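Local coordinates for CAG pathogenicity island protein 13 (Helicobacter pylori, PDB 2G3V) that is of unknown function but is encoded on the cag pathogenicity island, which specifies a type IV secretion system, at residues 47-52 / 94-99; 89-94 / 149-154; 167-170 / 174-177. All coordinates share one frame; numbering follows the deposited sequence.

Contact 1: residues 47-52 / 94-99; sequences TMHDFF and SETMEL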
loop_
_atom_site.group_PDB
_atom_site.type_symbol
_atom_site.label_atom_id
_atom_site.label_comp_id
_atom_site.label_asym_id
_atom_site.label_seq_id
_atom_site.Cartn_x
_atom_site.Cartn_y
_atom_site.Cartn_z
ATOM N N THR A 47 -1.410 8.634 6.439
ATOM C CA THR A 47 -2.844 8.888 6.402
ATOM C C THR A 47 -3.601 7.566 6.198
ATOM O O THR A 47 -4.631 7.332 6.818
ATOM C CB THR A 47 -3.175 9.876 5.270
ATOM O OG1 THR A 47 -2.343 11.027 5.433
ATOM C CG2 THR A 47 -4.651 10.301 5.307
HETATM N N MSE A 48 -3.088 6.696 5.338
HETATM C CA MSE A 48 -3.758 5.424 5.090
HETATM C C MSE A 48 -3.628 4.516 6.312
HETATM O O MSE A 48 -4.597 3.866 6.754
HETATM C CB MSE A 48 -3.167 4.737 3.851
HETATM C CG MSE A 48 -3.336 5.541 2.573
HETATM SE SE MSE A 48 -2.887 4.559 0.996
HETATM C CE MSE A 48 -0.985 4.811 0.961
ATOM N N HIS A 49 -2.425 4.469 6.866
ATOM C CA HIS A 49 -2.172 3.653 8.042
ATOM C C HIS A 49 -3.132 3.961 9.187
ATOM O O HIS A 49 -3.564 3.058 9.901
ATOM C CB HIS A 49 -0.728 3.838 8.516
ATOM C CG HIS A 49 -0.450 3.227 9.855
ATOM N ND1 HIS A 49 -0.806 3.834 11.040
ATOM C CD2 HIS A 49 0.110 2.042 10.195
ATOM C CE1 HIS A 49 -0.473 3.052 12.052
ATOM N NE2 HIS A 49 0.083 1.956 11.567
ATOM N N ASP A 50 -3.462 5.235 9.369
ATOM C CA ASP A 50 -4.386 5.610 10.430
ATOM C C ASP A 50 -5.805 5.222 10.037
ATOM O O ASP A 50 -6.597 4.810 10.880
ATOM C CB ASP A 50 -4.304 7.119 10.711
ATOM C CG ASP A 50 -2.889 7.564 11.120
ATOM O OD1 ASP A 50 -2.250 6.845 11.937
ATOM O OD2 ASP A 50 -2.415 8.629 10.641
ATOM N N PHE A 51 -6.109 5.346 8.748
ATOM C CA PHE A 51 -7.424 5.017 8.218
ATOM C C PHE A 51 -7.668 3.544 8.453
ATOM O O PHE A 51 -8.705 3.145 8.991
ATOM C CB PHE A 51 -7.476 5.317 6.724
ATOM C CG PHE A 51 -8.755 4.900 6.059
ATOM C CD1 PHE A 51 -9.932 5.604 6.279
ATOM C CD2 PHE A 51 -8.776 3.806 5.199
ATOM C CE1 PHE A 51 -11.118 5.230 5.650
ATOM C CE2 PHE A 51 -9.952 3.418 4.561
ATOM C CZ PHE A 51 -11.129 4.138 4.791
ATOM N N PHE A 52 -6.695 2.738 8.046
ATOM C CA PHE A 52 -6.788 1.301 8.229
ATOM C C PHE A 52 -7.027 0.953 9.714
ATOM O O PHE A 52 -7.957 0.205 10.057
ATOM C CB PHE A 52 -5.519 0.613 7.702
ATOM C CG PHE A 52 -5.272 0.821 6.218
ATOM C CD1 PHE A 52 -6.329 1.084 5.343
ATOM C CD2 PHE A 52 -3.981 0.753 5.701
ATOM C CE1 PHE A 52 -6.102 1.277 3.980
ATOM C CE2 PHE A 52 -3.735 0.939 4.349
ATOM C CZ PHE A 52 -4.796 1.205 3.479
ATOM N N SER A 94 -0.939 -3.272 9.600
ATOM C CA SER A 94 0.335 -3.909 9.891
ATOM C C SER A 94 1.358 -3.621 8.800
ATOM O O SER A 94 2.472 -3.189 9.078
ATOM C CB SER A 94 0.147 -5.427 10.029
ATOM O OG SER A 94 -0.726 -5.750 11.099
ATOM N N GLU A 95 0.980 -3.868 7.550
ATOM C CA GLU A 95 1.889 -3.638 6.433
ATOM C C GLU A 95 2.260 -2.163 6.295
ATOM O O GLU A 95 3.402 -1.839 5.995
ATOM C CB GLU A 95 1.277 -4.157 5.121
ATOM C CG GLU A 95 0.929 -5.636 5.163
ATOM C CD GLU A 95 2.055 -6.495 5.748
ATOM O OE1 GLU A 95 3.203 -6.410 5.246
ATOM O OE2 GLU A 95 1.792 -7.254 6.711
ATOM N N THR A 96 1.312 -1.259 6.517
ATOM C CA THR A 96 1.647 0.157 6.403
ATOM C C THR A 96 2.682 0.520 7.479
ATOM O O THR A 96 3.537 1.390 7.280
ATOM C CB THR A 96 0.383 1.052 6.498
ATOM O OG1 THR A 96 -0.360 0.748 7.678
ATOM C CG2 THR A 96 -0.510 0.820 5.312
HETATM N N MSE A 97 2.617 -0.185 8.604
HETATM C CA MSE A 97 3.533 0.015 9.720
HETATM C C MSE A 97 4.957 -0.449 9.380
HETATM O O MSE A 97 5.937 0.246 9.666
HETATM C CB MSE A 97 3.027 -0.763 10.935
HETATM C CG MSE A 97 2.138 0.010 11.885
HETATM SE SE MSE A 97 3.146 1.082 13.187
HETATM C CE MSE A 97 3.939 -0.375 14.198
ATOM N N GLU A 98 5.061 -1.633 8.784
ATOM C CA GLU A 98 6.362 -2.197 8.408
ATOM C C GLU A 98 7.043 -1.308 7.361
ATOM O O GLU A 98 8.238 -1.036 7.464
ATOM C CB GLU A 98 6.188 -3.619 7.857
ATOM C CG GLU A 98 7.463 -4.448 7.826
ATOM C CD GLU A 98 7.996 -4.730 9.226
ATOM O OE1 GLU A 98 7.209 -5.208 10.082
ATOM O OE2 GLU A 98 9.196 -4.476 9.464
ATOM N N LEU A 99 6.286 -0.868 6.354
ATOM C CA LEU A 99 6.823 0.009 5.302
ATOM C C LEU A 99 7.327 1.313 5.933
ATOM O O LEU A 99 8.425 1.792 5.619
ATOM C CB LEU A 99 5.738 0.320 4.253
ATOM C CG LEU A 99 5.939 1.467 3.238
ATOM C CD1 LEU A 99 7.119 1.179 2.317
ATOM C CD2 LEU A 99 4.668 1.653 2.434
#

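Contact 2: residues 89-94 / 149-154; sequences YRLLES and KLPLLK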
loop_
_atom_site.group_PDB
_atom_site.type_symbol
_atom_site.label_atom_id
_atom_site.label_comp_id
_atom_site.label_asym_id
_atom_site.label_seq_id
_atom_site.Cartn_x
_atom_site.Cartn_y
_atom_site.Cartn_z
ATOM N N TYR A 89 -8.040 -5.001 6.894
ATOM C CA TYR A 89 -7.586 -3.745 7.463
ATOM C C TYR A 89 -6.632 -3.937 8.635
ATOM O O TYR A 89 -5.774 -3.093 8.896
ATOM C CB TYR A 89 -8.796 -2.892 7.838
ATOM C CG TYR A 89 -9.449 -2.282 6.615
ATOM C CD1 TYR A 89 -8.732 -1.410 5.794
ATOM C CD2 TYR A 89 -10.770 -2.581 6.271
ATOM C CE1 TYR A 89 -9.305 -0.845 4.670
ATOM C CE2 TYR A 89 -11.357 -2.022 5.133
ATOM C CZ TYR A 89 -10.616 -1.152 4.342
ATOM O OH TYR A 89 -11.192 -0.573 3.238
ATOM N N ARG A 90 -6.764 -5.055 9.335
ATOM C CA ARG A 90 -5.870 -5.328 10.451
ATOM C C ARG A 90 -4.512 -5.607 9.832
ATOM O O ARG A 90 -3.481 -5.149 10.319
ATOM C CB ARG A 90 -6.342 -6.547 11.239
ATOM C CG ARG A 90 -7.722 -6.361 11.840
ATOM C CD ARG A 90 -7.944 -7.255 13.045
ATOM N NE ARG A 90 -9.192 -6.941 13.747
ATOM C CZ ARG A 90 -10.362 -7.509 13.469
ATOM N NH1 ARG A 90 -10.441 -8.420 12.504
ATOM N NH2 ARG A 90 -11.448 -7.168 14.155
ATOM N N LEU A 91 -4.544 -6.342 8.725
ATOM C CA LEU A 91 -3.352 -6.738 7.992
ATOM C C LEU A 91 -2.791 -5.571 7.168
ATOM O O LEU A 91 -1.597 -5.527 6.880
ATOM C CB LEU A 91 -3.696 -7.934 7.090
ATOM C CG LEU A 91 -2.572 -8.836 6.566
ATOM C CD1 LEU A 91 -1.938 -9.599 7.734
ATOM C CD2 LEU A 91 -3.137 -9.807 5.546
ATOM N N LEU A 92 -3.657 -4.638 6.782
ATOM C CA LEU A 92 -3.249 -3.457 6.017
ATOM C C LEU A 92 -2.540 -2.482 6.950
ATOM O O LEU A 92 -1.548 -1.866 6.565
ATOM C CB LEU A 92 -4.466 -2.761 5.388
ATOM C CG LEU A 92 -4.802 -3.027 3.916
ATOM C CD1 LEU A 92 -4.592 -4.493 3.574
ATOM C CD2 LEU A 92 -6.229 -2.635 3.652
ATOM N N GLU A 93 -3.052 -2.342 8.174
ATOM C CA GLU A 93 -2.445 -1.446 9.156
ATOM C C GLU A 93 -1.047 -1.955 9.476
ATOM O O GLU A 93 -0.094 -1.185 9.608
ATOM C CB GLU A 93 -3.260 -1.416 10.447
ATOM C CG GLU A 93 -2.711 -0.442 11.486
ATOM C CD GLU A 93 -3.129 -0.794 12.903
ATOM O OE1 GLU A 93 -4.332 -1.051 13.130
ATOM O OE2 GLU A 93 -2.257 -0.812 13.797
ATOM N N SER A 94 -0.939 -3.272 9.600
ATOM C CA SER A 94 0.335 -3.909 9.891
ATOM C C SER A 94 1.358 -3.621 8.800
ATOM O O SER A 94 2.472 -3.189 9.078
ATOM C CB SER A 94 0.147 -5.427 10.029
ATOM O OG SER A 94 -0.726 -5.750 11.099
ATOM N N LYS A 149 -1.778 -13.749 0.543
ATOM C CA LYS A 149 -0.427 -13.371 0.168
ATOM C C LYS A 149 0.326 -12.575 1.250
ATOM O O LYS A 149 1.399 -12.974 1.701
ATOM C CB LYS A 149 -0.455 -12.560 -1.134
ATOM C CG LYS A 149 -0.794 -13.366 -2.377
ATOM C CD LYS A 149 -0.554 -12.538 -3.641
ATOM C CE LYS A 149 -0.717 -13.374 -4.920
ATOM N NZ LYS A 149 -0.466 -12.583 -6.176
ATOM N N LEU A 150 -0.245 -11.452 1.667
ATOM C CA LEU A 150 0.393 -10.592 2.652
ATOM C C LEU A 150 0.928 -11.264 3.918
ATOM O O LEU A 150 2.063 -11.019 4.323
ATOM C CB LEU A 150 -0.568 -9.471 3.032
ATOM C CG LEU A 150 -0.146 -8.051 2.630
ATOM C CD1 LEU A 150 0.243 -7.994 1.171
ATOM C CD2 LEU A 150 -1.299 -7.086 2.911
ATOM N N PRO A 151 0.117 -12.117 4.567
ATOM C CA PRO A 151 0.585 -12.783 5.789
ATOM C C PRO A 151 1.906 -13.499 5.540
ATOM O O PRO A 151 2.865 -13.351 6.294
ATOM C CB PRO A 151 -0.547 -13.762 6.109
ATOM C CG PRO A 151 -1.736 -13.108 5.518
ATOM C CD PRO A 151 -1.219 -12.604 4.191
ATOM N N LEU A 152 1.937 -14.281 4.470
ATOM C CA LEU A 152 3.124 -15.020 4.093
ATOM C C LEU A 152 3.749 -14.344 2.890
ATOM O O LEU A 152 3.766 -14.912 1.804
ATOM C CB LEU A 152 2.775 -16.468 3.735
ATOM C CG LEU A 152 2.300 -17.397 4.857
ATOM C CD1 LEU A 152 2.060 -18.796 4.311
ATOM C CD2 LEU A 152 3.343 -17.435 5.961
ATOM N N LEU A 153 4.241 -13.125 3.088
ATOM C CA LEU A 153 4.883 -12.376 2.013
ATOM C C LEU A 153 5.918 -11.424 2.594
ATOM O O LEU A 153 6.730 -10.867 1.866
ATOM C CB LEU A 153 3.837 -11.597 1.205
ATOM C CG LEU A 153 4.262 -10.851 -0.073
ATOM C CD1 LEU A 153 4.941 -11.800 -1.056
ATOM C CD2 LEU A 153 3.043 -10.231 -0.715
ATOM N N LYS A 154 5.881 -11.255 3.913
ATOM C CA LYS A 154 6.808 -10.377 4.630
ATOM C C LYS A 154 7.346 -9.285 3.720
ATOM O O LYS A 154 8.524 -9.295 3.361
ATOM C CB LYS A 154 7.993 -11.184 5.189
ATOM C CG LYS A 154 7.630 -12.446 5.980
ATOM C CD LYS A 154 7.544 -12.194 7.477
ATOM C CE LYS A 154 6.311 -11.379 7.841
ATOM N NZ LYS A 154 6.173 -11.190 9.313
#

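Contact 3: residues 167-170 / 174-177; sequences ANLK and QYND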
loop_
_atom_site.group_PDB
_atom_site.type_symbol
_atom_site.label_atom_id
_atom_site.label_comp_id
_atom_site.label_asym_id
_atom_site.label_seq_id
_atom_site.Cartn_x
_atom_site.Cartn_y
_atom_site.Cartn_z
ATOM N N ALA A 167 21.937 1.923 1.362
ATOM C CA ALA A 167 22.876 2.818 2.021
ATOM C C ALA A 167 23.857 3.375 1.006
ATOM O O ALA A 167 24.238 4.539 1.079
ATOM C CB ALA A 167 23.619 2.078 3.123
ATOM N N ASN A 168 24.237 2.543 0.042
ATOM C CA ASN A 168 25.201 2.947 -0.982
ATOM C C ASN A 168 24.632 3.668 -2.200
ATOM O O ASN A 168 25.367 4.365 -2.899
ATOM C CB ASN A 168 26.015 1.731 -1.447
ATOM C CG ASN A 168 27.177 1.416 -0.519
ATOM O OD1 ASN A 168 26.996 1.218 0.685
ATOM N ND2 ASN A 168 28.386 1.371 -1.076
ATOM N N LEU A 169 23.337 3.513 -2.459
ATOM C CA LEU A 169 22.739 4.161 -3.622
ATOM C C LEU A 169 23.302 5.554 -3.804
ATOM O O LEU A 169 23.431 6.306 -2.841
ATOM C CB LEU A 169 21.224 4.242 -3.480
ATOM C CG LEU A 169 20.489 2.949 -3.779
ATOM C CD1 LEU A 169 18.998 3.158 -3.588
ATOM C CD2 LEU A 169 20.796 2.521 -5.208
ATOM N N LYS A 170 23.642 5.891 -5.042
ATOM C CA LYS A 170 24.187 7.206 -5.337
ATOM C C LYS A 170 23.458 7.914 -6.470
ATOM O O LYS A 170 23.222 9.123 -6.395
ATOM C CB LYS A 170 25.678 7.097 -5.680
ATOM C CG LYS A 170 26.596 6.784 -4.482
ATOM C CD LYS A 170 26.654 7.949 -3.496
ATOM C CE LYS A 170 27.609 7.643 -2.350
ATOM N NZ LYS A 170 27.754 8.788 -1.403
ATOM N N GLN A 174 22.170 3.778 -11.322
ATOM C CA GLN A 174 22.320 2.473 -10.694
ATOM C C GLN A 174 20.942 1.917 -10.341
ATOM O O GLN A 174 20.595 0.799 -10.714
ATOM C CB GLN A 174 23.197 2.570 -9.433
ATOM C CG GLN A 174 23.025 1.403 -8.427
ATOM C CD GLN A 174 23.305 0.012 -9.020
ATOM O OE1 GLN A 174 22.702 -0.395 -10.017
ATOM N NE2 GLN A 174 24.221 -0.721 -8.394
ATOM N N TYR A 175 20.152 2.711 -9.634
ATOM C CA TYR A 175 18.833 2.268 -9.228
ATOM C C TYR A 175 18.025 1.738 -10.402
ATOM O O TYR A 175 17.484 0.634 -10.348
ATOM C CB TYR A 175 18.079 3.417 -8.577
ATOM C CG TYR A 175 16.825 2.981 -7.882
ATOM C CD1 TYR A 175 16.878 2.121 -6.782
ATOM C CD2 TYR A 175 15.586 3.393 -8.337
ATOM C CE1 TYR A 175 15.714 1.686 -6.160
ATOM C CE2 TYR A 175 14.416 2.966 -7.726
ATOM C CZ TYR A 175 14.483 2.115 -6.649
ATOM O OH TYR A 175 13.319 1.667 -6.084
ATOM N N ASN A 176 17.944 2.528 -11.466
ATOM C CA ASN A 176 17.173 2.125 -12.640
ATOM C C ASN A 176 17.604 0.804 -13.240
ATOM O O ASN A 176 16.779 0.096 -13.809
ATOM C CB ASN A 176 17.208 3.209 -13.722
ATOM C CG ASN A 176 16.316 4.385 -13.386
ATOM O OD1 ASN A 176 15.234 4.207 -12.830
ATOM N ND2 ASN A 176 16.755 5.589 -13.732
ATOM N N ASP A 177 18.888 0.467 -13.138
ATOM C CA ASP A 177 19.350 -0.803 -13.680
ATOM C C ASP A 177 19.076 -1.873 -12.640
ATOM O O ASP A 177 18.754 -3.019 -12.969
ATOM C CB ASP A 177 20.850 -0.782 -13.974
ATOM C CG ASP A 177 21.258 0.345 -14.886
ATOM O OD1 ASP A 177 20.394 0.896 -15.611
ATOM O OD2 ASP A 177 22.468 0.662 -14.886
#

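Contact 1: residues 47-52 / 94-99
The rings of His49 and Phe52 both present an edge to the facing helix. They lie in an antiparallel helix pair of this all-helical protein. Thr96 CB lies in the plane of the His49 ring, at its edge. At the edge of the Phe52 ring, also in plane, sits Thr96 CG2, 3.4 Å from Phe52 CE2. One face of the Phe52 ring carries the carbonyl oxygen of Met48, 3.1 Å above the plane and offset toward the rim. Segments 47-52 and 94-99 run nearly antiparallel, at 150°, with their axes 9.0 Å apart. The backbones come closest at His49 and Thr96, whose CA atoms are 5.4 Å apart.

His49 CG stands anti to the backbone N (chi1 170°), which carries the imidazole across to helix 82-105. There its edge meets Thr96 and Met97, which are modelled so near that their closest distances are doubtful. The chain of Met97, a selenomethionine, is folded rather than extended, and its SE lies obliquely to the His49 ring, 4.5 Å from the centroid. Thr96 turns its methyl to Phe52, while its hydroxyl is hydrogen-bonded within its own helix, to the carbonyls of Leu92 and Glu93. At the ND1 edge of the imidazole, in its plane, His49 ND1 gives Asp50 OD1 a weak hydrogen bond of 3.5 Å, nearly straight at 165°.

Contact 2: residues 89-94 / 149-154
Leu91 meets Leu150 and Pro151 through apolar contacts, and no hydrogen bond crosses between the two segments. The main touching group is the Leu91 CD2 methyl. Leu91 CD2 lies 3.6 Å from Leu150 CB. Leu91 CD2 is just as close to Pro151 CG, at 3.6 Å. The methyl therefore sits against both the start of the Leu150 side chain and the proline ring. Leu91 CD1 touches the same ring more loosely, with Pro151 CG 4.2 Å away. The Leu91 and Leu150 side chains lie alongside one another, pointing opposite ways, while Leu91 meets the proline ring roughly perpendicularly. Leu91 CG is anti to its backbone N (chi1 -160°), and this carries both methyls out toward the loop.

A second apolar contact lies deeper. Leu92 CD1 approaches Leu150 CD2 at 4.2 Å, and both residues are buried. The contact is a helix-loop junction of the all-helical fold: the chain that follows helix 136-149 passes over helix 82-105. Leu92 also touches Phe52 of helix 35-57. Leu150 and Leu153 pack on apolar side chains of a bound peptide, and Lys149 on its backbone.

Among the polar groups, Glu93 OE1 bonds to His56 of helix 35-57 and Tyr89 OH to the carbonyl of Phe125. A side-chain hydrogen bond also lies within segment 89-94. Ser94 OG donates to Arg90 O at 2.9 Å, tilted 24° from the carbonyl plane. Arg90 O is gripped by a second donor, Ser94 N, at 3.2 Å.

Contact 3: residues 167-170 / 174-177
The backbone leaves helical geometry at Leu169 (phi -40°, psi 135°), the first residue to do so after helix 160-168, and Leu169 CA is 7.1 Å from Tyr175 CA. Two consecutive helices are joined here by a tight turn. Helix 160-168 ends, a short turn follows, and helix 172-180 begins. Only three residues separate the two segments, so the contact is local in sequence. It lies about 23 Å from the centre of the chain, measured between centres.

Leu169 carries the contact from the first segment, and its two methyls divide the work. CD1 goes to Tyr175 and CD2 to Gln174. The Leu169 CG is anti to the carbonyl carbon (chi1 -78°). CD1 lies anti to CA, so CD1 continues the line of the side chain. The forked end of the side chain thus reaches across to the start of the next helix. No hydrogen bond joins the two segments, and the touching atoms are all carbon.

Gln174 offers the aliphatic part of its side chain. Gln174 CG lies 4.1 Å from Leu169 CD2, and the two side chains meet almost perpendicularly. The chain of Gln174 bends at chi2, beyond the carbon that meets the leucine. Gln174 is exposed, whereas Leu169 and Tyr175 are buried.

The buried part of the contact has further neighbours. Leu169 also packs on Asn108 and Phe111, and Tyr175 on Ser112, so the loop after helix 82-105 borders this turn. The side chains of Leu169 and Tyr175 pass at a slant, and Leu169 CD1 comes to 4.0 Å from the ring carbon Tyr175 CD1.

Contacts 1 and 2 are neighbours on helix 82-105, and their centres are about 10 Å apart. They share Ser94. Their segments alternate along the chain. Helix 82-105 packs against helix 35-57 in contact 1 and against the loop 149-154 in contact 2. They also touch directly: Phe52 CD2 is 3.6 Å from Leu92 CB, and Glu95 CG is 3.5 Å from Leu150 CD2. Contact 3 is remote. Its centre is about 26 Å from that of contact 1 and about 28 Å from that of contact 2, and the nearest atoms are about 10 and 15 Å away. The bound peptide lies against the loop side of contact 2.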